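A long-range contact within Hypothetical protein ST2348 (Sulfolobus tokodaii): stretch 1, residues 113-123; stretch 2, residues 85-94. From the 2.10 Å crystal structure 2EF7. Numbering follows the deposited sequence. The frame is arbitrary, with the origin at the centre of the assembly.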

ATOM      1  N   ILE A 113     -15.999  11.385  -2.088  1.00 25.75           N
ATOM      2  CA  ILE A 113     -14.701  11.718  -1.510  1.00 26.27           C
ATOM      3  C   ILE A 113     -13.629  10.980  -2.307  1.00 30.51           C
ATOM      4  O   ILE A 113     -13.780   9.789  -2.571  1.00 25.34           O
ATOM      5  CB  ILE A 113     -14.598  11.241  -0.032  1.00 30.54           C
ATOM      6  CG1 ILE A 113     -15.560  12.033   0.842  1.00 35.21           C
ATOM      7  CG2 ILE A 113     -13.167  11.388   0.475  1.00 32.15           C
ATOM      8  CD1 ILE A 113     -15.297  13.514   0.833  1.00 49.78           C
ATOM      9  N   ILE A 114     -12.566  11.691  -2.689  1.00 25.98           N
ATOM     10  CA  ILE A 114     -11.456  11.106  -3.447  1.00 27.39           C
ATOM     11  C   ILE A 114     -10.187  11.251  -2.610  1.00 28.27           C
ATOM     12  O   ILE A 114      -9.941  12.307  -2.034  1.00 26.79           O
ATOM     13  CB  ILE A 114     -11.248  11.820  -4.830  1.00 28.47           C
ATOM     14  CG1 ILE A 114     -10.154  11.114  -5.633  1.00 31.44           C
ATOM     15  CG2 ILE A 114     -10.845  13.272  -4.642  1.00 21.91           C
ATOM     16  CD1 ILE A 114     -10.678  10.161  -6.664  1.00 28.03           C
ATOM     17  N   SER A 115      -9.384  10.195  -2.537  1.00 28.27           N
ATOM     18  CA  SER A 115      -8.162  10.240  -1.741  1.00 30.55           C
ATOM     19  C   SER A 115      -6.921  10.004  -2.588  1.00 31.14           C
ATOM     20  O   SER A 115      -6.998   9.500  -3.707  1.00 26.94           O
ATOM     21  CB  SER A 115      -8.209   9.185  -0.637  1.00 32.61           C
ATOM     22  OG  SER A 115      -7.983   7.897  -1.181  1.00 35.99           O
ATOM     23  N   ILE A 116      -5.773  10.362  -2.029  1.00 34.70           N
ATOM     24  CA  ILE A 116      -4.506  10.197  -2.714  1.00 40.32           C
ATOM     25  C   ILE A 116      -4.305   8.739  -3.137  1.00 42.36           C
ATOM     26  O   ILE A 116      -3.674   8.468  -4.158  1.00 45.29           O
ATOM     27  CB  ILE A 116      -3.333  10.648  -1.812  1.00 45.12           C
ATOM     28  CG1 ILE A 116      -2.034  10.648  -2.617  1.00 47.24           C
ATOM     29  CG2 ILE A 116      -3.236   9.749  -0.585  1.00 42.20           C
ATOM     30  CD1 ILE A 116      -2.033  11.650  -3.754  1.00 44.42           C
ATOM     31  N   ARG A 117      -4.840   7.801  -2.362  1.00 42.09           N
ATOM     32  CA  ARG A 117      -4.704   6.390  -2.711  1.00 41.89           C
ATOM     33  C   ARG A 117      -5.550   6.066  -3.930  1.00 39.44           C
ATOM     34  O   ARG A 117      -5.199   5.182  -4.720  1.00 36.86           O
ATOM     35  CB  ARG A 117      -5.120   5.482  -1.549  1.00 45.65           C
ATOM     36  CG  ARG A 117      -4.240   5.588  -0.313  1.00 57.72           C
ATOM     37  CD  ARG A 117      -2.757   5.510  -0.663  1.00 62.68           C
ATOM     38  NE  ARG A 117      -1.920   5.451   0.535  1.00 72.47           N
ATOM     39  CZ  ARG A 117      -0.634   5.787   0.574  1.00 77.50           C
ATOM     40  NH1 ARG A 117      -0.022   6.219  -0.522  1.00 80.26           N
ATOM     41  NH2 ARG A 117       0.046   5.688   1.709  1.00 82.90           N
ATOM     42  N   ASP A 118      -6.676   6.768  -4.076  1.00 35.06           N
ATOM     43  CA  ASP A 118      -7.544   6.547  -5.228  1.00 33.01           C
ATOM     44  C   ASP A 118      -6.777   6.981  -6.476  1.00 31.05           C
ATOM     45  O   ASP A 118      -6.903   6.371  -7.537  1.00 27.39           O
ATOM     46  CB  ASP A 118      -8.832   7.368  -5.125  1.00 33.73           C
ATOM     47  CG  ASP A 118      -9.772   6.856  -4.055  1.00 41.97           C
ATOM     48  OD1 ASP A 118     -10.015   5.628  -4.008  1.00 42.99           O
ATOM     49  OD2 ASP A 118     -10.283   7.685  -3.271  1.00 32.85           O
ATOM     50  N   ILE A 119      -5.982   8.040  -6.330  1.00 29.78           N
ATOM     51  CA  ILE A 119      -5.196   8.573  -7.436  1.00 32.18           C
ATOM     52  C   ILE A 119      -4.121   7.605  -7.930  1.00 32.50           C
ATOM     53  O   ILE A 119      -3.992   7.377  -9.130  1.00 34.85           O
ATOM     54  CB  ILE A 119      -4.555   9.921  -7.047  1.00 33.57           C
ATOM     55  CG1 ILE A 119      -5.670  10.939  -6.757  1.00 41.09           C
ATOM     56  CG2 ILE A 119      -3.642  10.416  -8.168  1.00 25.51           C
ATOM     57  CD1 ILE A 119      -5.182  12.320  -6.405  1.00 45.51           C
ATOM     58  N   THR A 120      -3.355   7.029  -7.011  1.00 34.98           N
ATOM     59  CA  THR A 120      -2.319   6.078  -7.410  1.00 39.72           C
ATOM     60  C   THR A 120      -2.930   4.805  -7.990  1.00 38.93           C
ATOM     61  O   THR A 120      -2.329   4.162  -8.848  1.00 44.13           O
ATOM     62  CB  THR A 120      -1.405   5.702  -6.231  1.00 38.16           C
ATOM     63  OG1 THR A 120      -2.204   5.315  -5.108  1.00 44.48           O
ATOM     64  CG2 THR A 120      -0.523   6.878  -5.853  1.00 39.89           C
ATOM     65  N   ARG A 121      -4.119   4.433  -7.522  1.00 35.81           N
ATOM     66  CA  ARG A 121      -4.779   3.247  -8.052  1.00 37.01           C
ATOM     67  C   ARG A 121      -5.171   3.525  -9.500  1.00 39.39           C
ATOM     68  O   ARG A 121      -5.066   2.647 -10.360  1.00 39.47           O
ATOM     69  CB  ARG A 121      -6.035   2.897  -7.241  1.00 42.61           C
ATOM     70  CG  ARG A 121      -6.821   1.726  -7.827  1.00 37.53           C
ATOM     71  CD  ARG A 121      -7.920   1.215  -6.894  1.00 49.18           C
ATOM     72  NE  ARG A 121      -9.168   1.977  -6.969  1.00 53.83           N
ATOM     73  CZ  ARG A 121      -9.461   3.025  -6.207  1.00 53.59           C
ATOM     74  NH1 ARG A 121      -8.595   3.451  -5.300  1.00 59.68           N
ATOM     75  NH2 ARG A 121     -10.628   3.643  -6.348  1.00 51.63           N
ATOM     76  N   ALA A 122      -5.631   4.749  -9.756  1.00 32.84           N
ATOM     77  CA  ALA A 122      -6.021   5.160 -11.099  1.00 34.42           C
ATOM     78  C   ALA A 122      -4.795   5.157 -12.017  1.00 35.54           C
ATOM     79  O   ALA A 122      -4.891   4.826 -13.204  1.00 34.29           O
ATOM     80  CB  ALA A 122      -6.644   6.554 -11.061  1.00 30.54           C
ATOM     81  N   ILE A 123      -3.643   5.528 -11.469  1.00 31.89           N
ATOM     82  CA  ILE A 123      -2.424   5.542 -12.265  1.00 35.86           C
ATOM     83  C   ILE A 123      -2.082   4.098 -12.602  1.00 39.61           C
ATOM     84  O   ILE A 123      -1.847   3.759 -13.763  1.00 41.97           O
ATOM     85  CB  ILE A 123      -1.252   6.193 -11.499  1.00 31.35           C
ATOM     86  CG1 ILE A 123      -1.593   7.649 -11.183  1.00 31.80           C
ATOM     87  CG2 ILE A 123       0.028   6.125 -12.333  1.00 33.64           C
ATOM     88  CD1 ILE A 123      -1.965   8.452 -12.400  1.00 38.18           C
TER
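Stretch 2, residues 85-94: PITGALALMR

Stretch 2 enters through P85, at the N-cap position, and runs from I86 onward as a helix. Its axis passes 10.0 Å from that of helix 116-123 at a signed crossing angle of -143°, so the two run roughly antiparallel; strand 113-115 is crossed at -75°, with axes 9.8 Å apart. No hydrogen bond joins the stretches, and the contact is apolar packing.

I119 is the knob, set among I86, A89, L90 and M93. Its m, t rotamer extends CD1 across the gap, to 3.3 Å from SE of M93 and 3.9 Å from CB of L90, while CG2 lies 3.6 Å from CG2 of I86. A89 suits a wall of this hole: its lone CB, which points toward stretch 1, stays 4.3 Å from CD1 of I119. I86 adopts m, m, and its CG1 lies 4.1 Å from CB of A122, another small residue where the helices face each other.

M93, a selenomethionine, is long and unbranched. With chi1 m and chi2 and chi3 t, it reaches the strand, bringing CE to 3.6 Å from CG2 of I114. L90 points sideways, yet its t, p rotamer places CD1 3.6 Å from CD1 of I116, whose own t, p side chain leaves its CA sideways but ends nearer the helix. T87 and A91 point away.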

ATOM      1  N   PRO A  85     -10.191  15.787 -14.173  1.00 25.14           N
ATOM      2  CA  PRO A  85      -9.248  14.714 -14.488  1.00 22.98           C
ATOM      3  C   PRO A  85      -8.564  14.356 -13.164  1.00 27.41           C
ATOM      4  O   PRO A  85      -8.443  15.196 -12.274  1.00 24.05           O
ATOM      5  CB  PRO A  85      -8.274  15.374 -15.460  1.00 23.06           C
ATOM      6  CG  PRO A  85      -9.113  16.430 -16.127  1.00 30.88           C
ATOM      7  CD  PRO A  85      -9.898  16.997 -14.962  1.00 20.10           C
ATOM      8  N   ILE A  86      -8.128  13.110 -13.044  1.00 27.19           N
ATOM      9  CA  ILE A  86      -7.457  12.625 -11.845  1.00 31.90           C
ATOM     10  C   ILE A  86      -6.327  13.540 -11.374  1.00 25.85           C
ATOM     11  O   ILE A  86      -6.242  13.879 -10.201  1.00 25.92           O
ATOM     12  CB  ILE A  86      -6.875  11.218 -12.103  1.00 38.62           C
ATOM     13  CG1 ILE A  86      -8.024  10.237 -12.331  1.00 42.52           C
ATOM     14  CG2 ILE A  86      -5.984  10.777 -10.939  1.00 30.92           C
ATOM     15  CD1 ILE A  86      -8.929  10.074 -11.132  1.00 26.76           C
ATOM     16  N   THR A  87      -5.460  13.934 -12.298  1.00 25.33           N
ATOM     17  CA  THR A  87      -4.328  14.783 -11.950  1.00 31.41           C
ATOM     18  C   THR A  87      -4.751  16.137 -11.420  1.00 31.01           C
ATOM     19  O   THR A  87      -3.997  16.791 -10.705  1.00 29.01           O
ATOM     20  CB  THR A  87      -3.382  14.962 -13.145  1.00 30.81           C
ATOM     21  OG1 THR A  87      -4.085  15.540 -14.248  1.00 37.24           O
ATOM     22  CG2 THR A  87      -2.828  13.620 -13.560  1.00 35.34           C
ATOM     23  N   GLY A  88      -5.962  16.556 -11.763  1.00 27.42           N
ATOM     24  CA  GLY A  88      -6.454  17.823 -11.264  1.00 28.04           C
ATOM     25  C   GLY A  88      -6.631  17.707  -9.762  1.00 24.22           C
ATOM     26  O   GLY A  88      -6.244  18.601  -9.001  1.00 24.86           O
ATOM     27  N   ALA A  89      -7.229  16.602  -9.334  1.00 24.59           N
ATOM     28  CA  ALA A  89      -7.433  16.358  -7.912  1.00 30.95           C
ATOM     29  C   ALA A  89      -6.052  16.283  -7.246  1.00 28.36           C
ATOM     30  O   ALA A  89      -5.851  16.794  -6.144  1.00 30.08           O
ATOM     31  CB  ALA A  89      -8.194  15.049  -7.707  1.00 24.03           C
ATOM     32  N   LEU A  90      -5.104  15.652  -7.933  1.00 32.24           N
ATOM     33  CA  LEU A  90      -3.745  15.517  -7.425  1.00 30.50           C
ATOM     34  C   LEU A  90      -3.090  16.878  -7.216  1.00 28.09           C
ATOM     35  O   LEU A  90      -2.452  17.130  -6.190  1.00 24.71           O
ATOM     36  CB  LEU A  90      -2.894  14.712  -8.401  1.00 26.98           C
ATOM     37  CG  LEU A  90      -1.451  14.488  -7.946  1.00 28.48           C
ATOM     38  CD1 LEU A  90      -1.424  13.762  -6.613  1.00 25.26           C
ATOM     39  CD2 LEU A  90      -0.719  13.684  -9.006  1.00 26.21           C
ATOM     40  N   ALA A  91      -3.234  17.757  -8.196  1.00 24.82           N
ATOM     41  CA  ALA A  91      -2.631  19.073  -8.088  1.00 25.17           C
ATOM     42  C   ALA A  91      -3.212  19.840  -6.907  1.00 28.97           C
ATOM     43  O   ALA A  91      -2.491  20.571  -6.230  1.00 29.06           O
ATOM     44  CB  ALA A  91      -2.831  19.848  -9.373  1.00 20.31           C
ATOM     45  N   LEU A  92      -4.508  19.661  -6.649  1.00 29.12           N
ATOM     46  CA  LEU A  92      -5.159  20.363  -5.549  1.00 30.74           C
ATOM     47  C   LEU A  92      -4.702  19.801  -4.204  1.00 28.05           C
ATOM     48  O   LEU A  92      -4.490  20.548  -3.254  1.00 29.92           O
ATOM     49  CB  LEU A  92      -6.686  20.261  -5.680  1.00 32.68           C
ATOM     50  CG  LEU A  92      -7.485  21.461  -5.169  1.00 34.53           C
ATOM     51  CD1 LEU A  92      -7.016  22.714  -5.886  1.00 37.97           C
ATOM     52  CD2 LEU A  92      -8.968  21.252  -5.409  1.00 35.83           C
HETATM   53  N   MSE A  93      -4.548  18.484  -4.128  1.00 25.13           N
HETATM   54  CA  MSE A  93      -4.090  17.849  -2.900  1.00 30.58           C
HETATM   55  C   MSE A  93      -2.680  18.339  -2.534  1.00 30.56           C
HETATM   56  O   MSE A  93      -2.426  18.719  -1.385  1.00 31.80           O
HETATM   57  CB  MSE A  93      -4.094  16.327  -3.064  1.00 25.63           C
HETATM   58  CG  MSE A  93      -5.484  15.709  -3.032  1.00 39.58           C
HETATM   59 SE   MSE A  93      -5.489  13.843  -3.526  1.00 51.32          SE
HETATM   60  CE  MSE A  93      -7.285  13.733  -4.227  1.00 53.64           C
ATOM     61  N   ARG A  94      -1.771  18.333  -3.509  1.00 28.89           N
ATOM     62  CA  ARG A  94      -0.398  18.788  -3.277  1.00 31.83           C
ATOM     63  C   ARG A  94      -0.407  20.239  -2.818  1.00 32.64           C
ATOM     64  O   ARG A  94       0.214  20.591  -1.815  1.00 32.77           O
ATOM     65  CB  ARG A  94       0.441  18.674  -4.555  1.00 30.21           C
ATOM     66  CG  ARG A  94       0.689  17.243  -5.028  1.00 48.32           C
ATOM     67  CD  ARG A  94       1.482  17.191  -6.339  1.00 53.37           C
ATOM     68  NE  ARG A  94       2.838  17.720  -6.202  1.00 62.40           N
ATOM     69  CZ  ARG A  94       3.756  17.687  -7.165  1.00 69.11           C
ATOM     70  NH1 ARG A  94       4.967  18.194  -6.953  1.00 67.06           N
ATOM     71  NH2 ARG A  94       3.466  17.145  -8.340  1.00 71.88           N
TER